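Local coordinates for YjbQ family protein (Sulfolobus solfataricus, PDB 1VPH) that is of unknown function but belongs to the YjbQ (UPF0047) family, forms a trimer and holds a potassium ion in a site of histidine, aspartate and asparagine side chains, at residues D18-S23 with T34-Q39; R87-N92 with A100-T105. All coordinates share one frame; numbering follows the deposited sequence. Where two conformers were deposited one is given.

Contact 1: residues D18-S23 with T34-Q39; sequences DDIYVS and TDQVEQ
Ile20 on strand 14-24, outermost in the five-stranded sheet of this chain, faces Gln36 on the first turns of helix 34-44, with their CA atoms 7.4 Å apart, the nearest CA pair of the two segments. The CB of each points toward the other segment. Ile20 does all the work on the strand side. Its CG1 lies beside the backbone N (chi1 -56°) and its chain runs on extended, which carries CD1 out to the helix. There CD1 lies 3.5 Å from Gln36 CB and just as near to Gln36 CG. Ile20 CG1 follows behind, 3.6 Å from Gln36 CG. The two side chains cross obliquely, so Gln36 offers the flank of its aliphatic part. The same Ile20 CD1 also meets Val37 CG2 at 3.9 Å. The Gln36 chain bends at chi2 (65°). Its OE1 accepts a bond of 3.0 Å from Gln39 NE2, with the donor tilted 32° from the carbonyl plane. OE1 is thus engaged along the helix while the methylenes serve the strand. Cutting Ile20 back to an alanine removes CD1 and is likely to open a gap over Gln36 CB and CG. Ile20 also packs on Ile142 and Val144 of the neighbouring strand and on Ile40 of the helix, and Val37 reaches Cys51 and Ile53. Asp19 forms a salt bridge with Arg116 of the second subunit. The contact is helix-on-sheet packing. Between these two segments the fit is apolar and sets no directed bond; polar ties of the helix come from Thr34, bonded to Asp32 and Ile128.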
loop_
_atom_site.group_PDB
_atom_site.type_symbol
_atom_site.label_atom_id
_atom_site.label_comp_id
_atom_site.label_asym_id
_atom_site.label_seq_id
_atom_site.Cartn_x
_atom_site.Cartn_y
_atom_site.Cartn_z
ATOM N N ASP C 18 -14.878 2.521 -13.218
ATOM C CA ASP C 18 -15.892 1.519 -13.247
ATOM C C ASP C 18 -15.924 0.885 -11.852
ATOM O O ASP C 18 -15.139 1.262 -10.967
ATOM C CB ASP C 18 -15.574 0.522 -14.372
ATOM C CG ASP C 18 -16.839 0.081 -15.121
ATOM O OD1 ASP C 18 -17.822 -0.205 -14.408
ATOM O OD2 ASP C 18 -16.856 0.059 -16.378
ATOM N N ASP C 19 -16.866 -0.033 -11.659
ATOM C CA ASP C 19 -17.209 -0.573 -10.353
ATOM C C ASP C 19 -17.408 -2.071 -10.430
ATOM O O ASP C 19 -17.990 -2.593 -11.382
ATOM C CB ASP C 19 -18.487 0.093 -9.920
ATOM C CG ASP C 19 -18.309 1.534 -9.838
ATOM O OD1 ASP C 19 -18.478 2.236 -10.850
ATOM O OD2 ASP C 19 -17.813 1.953 -8.816
ATOM N N ILE C 20 -16.930 -2.746 -9.407
ATOM C CA ILE C 20 -17.152 -4.196 -9.283
ATOM C C ILE C 20 -17.872 -4.410 -7.956
ATOM O O ILE C 20 -17.509 -3.838 -6.957
ATOM C CB ILE C 20 -15.778 -5.030 -9.346
ATOM C CG1 ILE C 20 -15.008 -4.729 -10.631
ATOM C CG2 ILE C 20 -15.984 -6.570 -9.254
ATOM C CD1 ILE C 20 -13.566 -5.308 -10.670
ATOM N N TYR C 21 -18.924 -5.216 -7.990
ATOM C CA TYR C 21 -19.664 -5.567 -6.785
ATOM C C TYR C 21 -19.470 -6.998 -6.472
ATOM O O TYR C 21 -19.430 -7.867 -7.365
ATOM C CB TYR C 21 -21.107 -5.322 -6.971
ATOM C CG TYR C 21 -21.241 -3.900 -7.309
ATOM C CD1 TYR C 21 -21.243 -2.942 -6.302
ATOM C CD2 TYR C 21 -21.252 -3.491 -8.650
ATOM C CE1 TYR C 21 -21.303 -1.627 -6.610
ATOM C CE2 TYR C 21 -21.324 -2.168 -8.967
ATOM C CZ TYR C 21 -21.384 -1.235 -7.939
ATOM O OH TYR C 21 -21.448 0.098 -8.247
ATOM N N VAL C 22 -19.339 -7.270 -5.188
ATOM C CA VAL C 22 -19.173 -8.640 -4.753
ATOM C C VAL C 22 -20.055 -8.885 -3.542
ATOM O O VAL C 22 -20.077 -8.115 -2.594
ATOM C CB VAL C 22 -17.670 -9.054 -4.373
ATOM C CG1 VAL C 22 -17.609 -10.399 -3.671
ATOM C CG2 VAL C 22 -16.772 -9.104 -5.592
ATOM N N SER C 23 -20.776 -9.984 -3.598
ATOM C CA SER C 23 -21.486 -10.495 -2.439
ATOM C C SER C 23 -20.619 -11.581 -1.798
ATOM O O SER C 23 -20.128 -12.486 -2.464
ATOM C CB SER C 23 -22.839 -11.067 -2.869
ATOM O OG SER C 23 -23.506 -11.618 -1.765
ATOM N N THR C 34 -9.447 -10.367 -10.745
ATOM C CA THR C 34 -8.441 -10.027 -11.752
ATOM C C THR C 34 -9.028 -9.813 -13.158
ATOM O O THR C 34 -8.749 -8.791 -13.797
ATOM C CB THR C 34 -7.286 -11.103 -11.870
ATOM O OG1 THR C 34 -6.805 -11.484 -10.576
ATOM C CG2 THR C 34 -6.162 -10.538 -12.709
ATOM N N ASP C 35 -9.857 -10.752 -13.616
ATOM C CA ASP C 35 -10.409 -10.687 -14.985
ATOM C C ASP C 35 -11.339 -9.494 -15.153
ATOM O O ASP C 35 -11.282 -8.875 -16.216
ATOM C CB ASP C 35 -11.033 -12.018 -15.443
ATOM C CG ASP C 35 -9.977 -13.136 -15.683
ATOM O OD1 ASP C 35 -8.733 -12.870 -15.712
ATOM O OD2 ASP C 35 -10.400 -14.299 -15.885
ATOM N N GLN C 36 -12.094 -9.121 -14.109
ATOM C CA GLN C 36 -12.977 -7.961 -14.124
ATOM C C GLN C 36 -12.186 -6.697 -14.176
ATOM O O GLN C 36 -12.529 -5.795 -14.923
ATOM C CB GLN C 36 -13.837 -8.029 -12.886
ATOM C CG GLN C 36 -15.176 -7.461 -12.979
ATOM C CD GLN C 36 -16.099 -8.193 -13.966
ATOM O OE1 GLN C 36 -15.987 -7.969 -15.173
ATOM N NE2 GLN C 36 -17.082 -8.968 -13.451
ATOM N N VAL C 37 -11.100 -6.616 -13.388
ATOM C CA VAL C 37 -10.231 -5.433 -13.453
ATOM C C VAL C 37 -9.629 -5.290 -14.854
ATOM O O VAL C 37 -9.620 -4.196 -15.458
ATOM C CB VAL C 37 -9.110 -5.509 -12.403
ATOM C CG1 VAL C 37 -8.119 -4.314 -12.580
ATOM C CG2 VAL C 37 -9.710 -5.537 -10.997
ATOM N N GLU C 38 -9.129 -6.402 -15.379
ATOM C CA GLU C 38 -8.542 -6.427 -16.707
ATOM C C GLU C 38 -9.539 -5.995 -17.773
ATOM O O GLU C 38 -9.181 -5.189 -18.655
ATOM C CB GLU C 38 -7.911 -7.790 -17.041
ATOM C CG GLU C 38 -7.154 -7.804 -18.385
ATOM C CD GLU C 38 -6.068 -6.729 -18.491
ATOM O OE1 GLU C 38 -5.288 -6.582 -17.530
ATOM O OE2 GLU C 38 -5.974 -6.040 -19.538
ATOM N N GLN C 39 -10.772 -6.471 -17.691
ATOM C CA GLN C 39 -11.759 -6.027 -18.672
ATOM C C GLN C 39 -12.012 -4.488 -18.628
ATOM O O GLN C 39 -12.197 -3.849 -19.689
ATOM C CB GLN C 39 -13.011 -6.917 -18.651
ATOM C CG GLN C 39 -13.902 -6.725 -17.513
ATOM C CD GLN C 39 -14.953 -5.706 -17.813
ATOM O OE1 GLN C 39 -15.010 -5.171 -18.924
ATOM N NE2 GLN C 39 -15.785 -5.416 -16.822
#

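Contact 2: residues R87-N92 with A100-T105; sequences RSWKHN and AHLGAT. With K (potassium ion), chain K.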
loop_
_atom_site.group_PDB
_atom_site.type_symbol
_atom_site.label_atom_id
_atom_site.label_comp_id
_atom_site.label_asym_id
_atom_site.label_seq_id
_atom_site.Cartn_x
_atom_site.Cartn_y
_atom_site.Cartn_z
ATOM N N ARG C 87 -10.390 -12.238 20.334
ATOM C CA ARG C 87 -9.845 -11.342 21.374
ATOM C C ARG C 87 -10.812 -10.199 21.787
ATOM O O ARG C 87 -11.528 -9.654 20.980
ATOM C CB ARG C 87 -8.510 -10.755 20.900
ATOM C CG ARG C 87 -7.849 -9.758 21.828
ATOM C CD ARG C 87 -6.398 -9.614 21.480
ATOM N NE ARG C 87 -5.782 -8.620 22.329
ATOM C CZ ARG C 87 -4.509 -8.220 22.209
ATOM N NH1 ARG C 87 -3.755 -8.761 21.309
ATOM N NH2 ARG C 87 -4.012 -7.298 23.013
ATOM N N SER C 88 -10.767 -9.820 23.055
ATOM C CA SER C 88 -11.620 -8.779 23.590
ATOM C C SER C 88 -11.042 -7.425 23.249
ATOM O O SER C 88 -10.728 -6.644 24.136
ATOM C CB SER C 88 -11.730 -8.870 25.115
ATOM O OG SER C 88 -12.436 -10.024 25.536
ATOM N N TRP C 89 -10.931 -7.142 21.969
ATOM C CA TRP C 89 -10.578 -5.809 21.518
ATOM C C TRP C 89 -11.589 -4.789 22.034
ATOM O O TRP C 89 -12.785 -5.104 22.208
ATOM C CB TRP C 89 -10.551 -5.737 20.009
ATOM C CG TRP C 89 -9.476 -6.566 19.367
ATOM C CD1 TRP C 89 -9.668 -7.660 18.586
ATOM C CD2 TRP C 89 -8.062 -6.393 19.481
ATOM N NE1 TRP C 89 -8.467 -8.152 18.147
ATOM C CE2 TRP C 89 -7.457 -7.395 18.676
ATOM C CE3 TRP C 89 -7.244 -5.481 20.166
ATOM C CZ2 TRP C 89 -6.059 -7.528 18.537
ATOM C CZ3 TRP C 89 -5.820 -5.613 20.003
ATOM C CH2 TRP C 89 -5.273 -6.622 19.183
ATOM N N LYS C 90 -11.113 -3.562 22.277
ATOM C CA LYS C 90 -11.968 -2.488 22.791
ATOM C C LYS C 90 -13.111 -2.103 21.860
ATOM O O LYS C 90 -14.197 -1.789 22.332
ATOM C CB LYS C 90 -11.114 -1.247 23.115
ATOM C CG LYS C 90 -10.364 -1.349 24.441
ATOM N N HIS C 91 -12.884 -2.155 20.545
ATOM C CA HIS C 91 -13.935 -1.931 19.587
ATOM C C HIS C 91 -15.073 -2.930 19.674
ATOM O O HIS C 91 -16.199 -2.641 19.215
ATOM C CB HIS C 91 -13.395 -1.954 18.159
ATOM C CG HIS C 91 -14.401 -1.578 17.104
ATOM N ND1 HIS C 91 -14.948 -0.313 17.010
ATOM C CD2 HIS C 91 -14.911 -2.289 16.060
ATOM C CE1 HIS C 91 -15.781 -0.271 15.984
ATOM N NE2 HIS C 91 -15.764 -1.446 15.371
ATOM N N ASN C 92 -14.808 -4.115 20.210
ATOM C CA ASN C 92 -15.839 -5.154 20.261
ATOM C C ASN C 92 -16.907 -4.900 21.263
ATOM O O ASN C 92 -17.919 -5.604 21.306
ATOM C CB ASN C 92 -15.185 -6.500 20.481
ATOM C CG ASN C 92 -14.589 -7.014 19.208
ATOM O OD1 ASN C 92 -14.772 -6.400 18.154
ATOM N ND2 ASN C 92 -13.863 -8.124 19.286
ATOM N N ALA C 100 -11.497 -7.430 11.972
ATOM C CA ALA C 100 -11.657 -7.110 10.559
ATOM C C ALA C 100 -11.098 -5.739 10.238
ATOM O O ALA C 100 -10.417 -5.547 9.235
ATOM C CB ALA C 100 -13.152 -7.190 10.174
ATOM N N HIS C 101 -11.365 -4.788 11.119
ATOM C CA HIS C 101 -10.800 -3.449 10.984
ATOM C C HIS C 101 -9.254 -3.463 11.073
ATOM O O HIS C 101 -8.573 -2.773 10.327
ATOM C CB HIS C 101 -11.292 -2.547 12.111
ATOM C CG HIS C 101 -12.754 -2.208 12.034
ATOM N ND1 HIS C 101 -13.237 -1.278 11.145
ATOM C CD2 HIS C 101 -13.814 -2.646 12.745
ATOM C CE1 HIS C 101 -14.536 -1.145 11.319
ATOM N NE2 HIS C 101 -14.919 -1.985 12.271
ATOM N N LEU C 102 -8.708 -4.268 11.984
ATOM C CA LEU C 102 -7.255 -4.405 12.111
ATOM C C LEU C 102 -6.609 -4.966 10.859
ATOM O O LEU C 102 -5.649 -4.429 10.388
ATOM C CB LEU C 102 -6.934 -5.263 13.330
ATOM C CG LEU C 102 -7.313 -4.710 14.712
ATOM C CD1 LEU C 102 -6.943 -5.709 15.825
ATOM C CD2 LEU C 102 -6.668 -3.412 14.996
ATOM N N GLY C 103 -7.172 -6.040 10.318
ATOM C CA GLY C 103 -6.667 -6.638 9.080
ATOM C C GLY C 103 -6.685 -5.668 7.933
ATOM O O GLY C 103 -5.730 -5.552 7.178
ATOM N N ALA C 104 -7.797 -4.972 7.772
ATOM C CA ALA C 104 -7.953 -4.036 6.663
ATOM C C ALA C 104 -6.971 -2.868 6.816
ATOM O O ALA C 104 -6.370 -2.403 5.853
ATOM C CB ALA C 104 -9.346 -3.517 6.606
ATOM N N THR C 105 -6.793 -2.414 8.051
ATOM C CA THR C 105 -5.864 -1.310 8.350
ATOM C C THR C 105 -4.444 -1.683 7.884
ATOM O O THR C 105 -3.756 -0.866 7.287
ATOM C CB THR C 105 -5.856 -0.959 9.861
ATOM O OG1 THR C 105 -7.126 -0.413 10.275
ATOM C CG2 THR C 105 -4.772 0.020 10.185
HETATM K K K K . -16.841 -2.227 13.353
HETATM O O HOH W 1 -17.397 -0.268 13.472
#
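Trp89 and Leu102 pack at one end of the contact and the metal-binding His91 and His101 at the other, and together they join the 87-92 loop to helix 98-107. Leu102 can be followed outward. Its CB points toward the loop. CG lies beside the backbone N (chi1 -65°), and the extended second torsion sends CD1 over one face of the Trp89 indole. Leu102 CD1 is 3.4 Å from Trp89 CE2 and sits 3.6 Å from the centroid of the six-membered ring, 25° off its normal, a CH-pi contact. Arg87 CD lies over the opposite face of the indole, which is therefore sandwiched. Trp89 NE1 donates to Thr83 O.

The two histidines close the other end. His91 NE2 binds the potassium ion at 2.4 Å and His101 NE2 binds it at 2.2 Å. These two nitrogens lie 3.3 Å apart as ligands of one ion, with no hydrogen bond between them. The ring planes stand at 86°. A water binds the ion at 2.0 Å, and Asp95 and Asn97 complete the protein ligands. Such short distances are unusual for potassium, so the identity of the ion is doubtful. On the side of each ring away from the metal, His91 ND1 bonds to Glu68 and His101 ND1 to Asn65, both of the second subunit. These bonds help fix how each ring is turned, and the acid probably polarises the His91 ring.

The site joins the loop that follows helix 69-83 (His91, Asp95, Asn97) to helix 98-107 (His101). His101 also packs on Ser58 and Thr59, just before strand 60-65, and the second subunit borders much of the contact, through its Asp74, Glu68 and Asn65.

From the N terminus the chain first runs through strand 14-24, then strand 29-32, and enters helix 34-44. Contact 1 closes this short excursion by laying the start of the helix against the first strand. The chain then passes through strands 49-55 and 60-65 and helix 69-83 before contact 2 opens. That contact closes the intervening turn of residues 93-99, the last two of which start helix 98-107. The two are in series and neither nest nor cross. The centres of contacts 1 and 2 are about 27 Å apart, on opposite sides of the chain's centre. Contact 1 ties a helix to the five-stranded sheet; contact 2 ties the metal-binding loop to a helix that itself supplies a ligand.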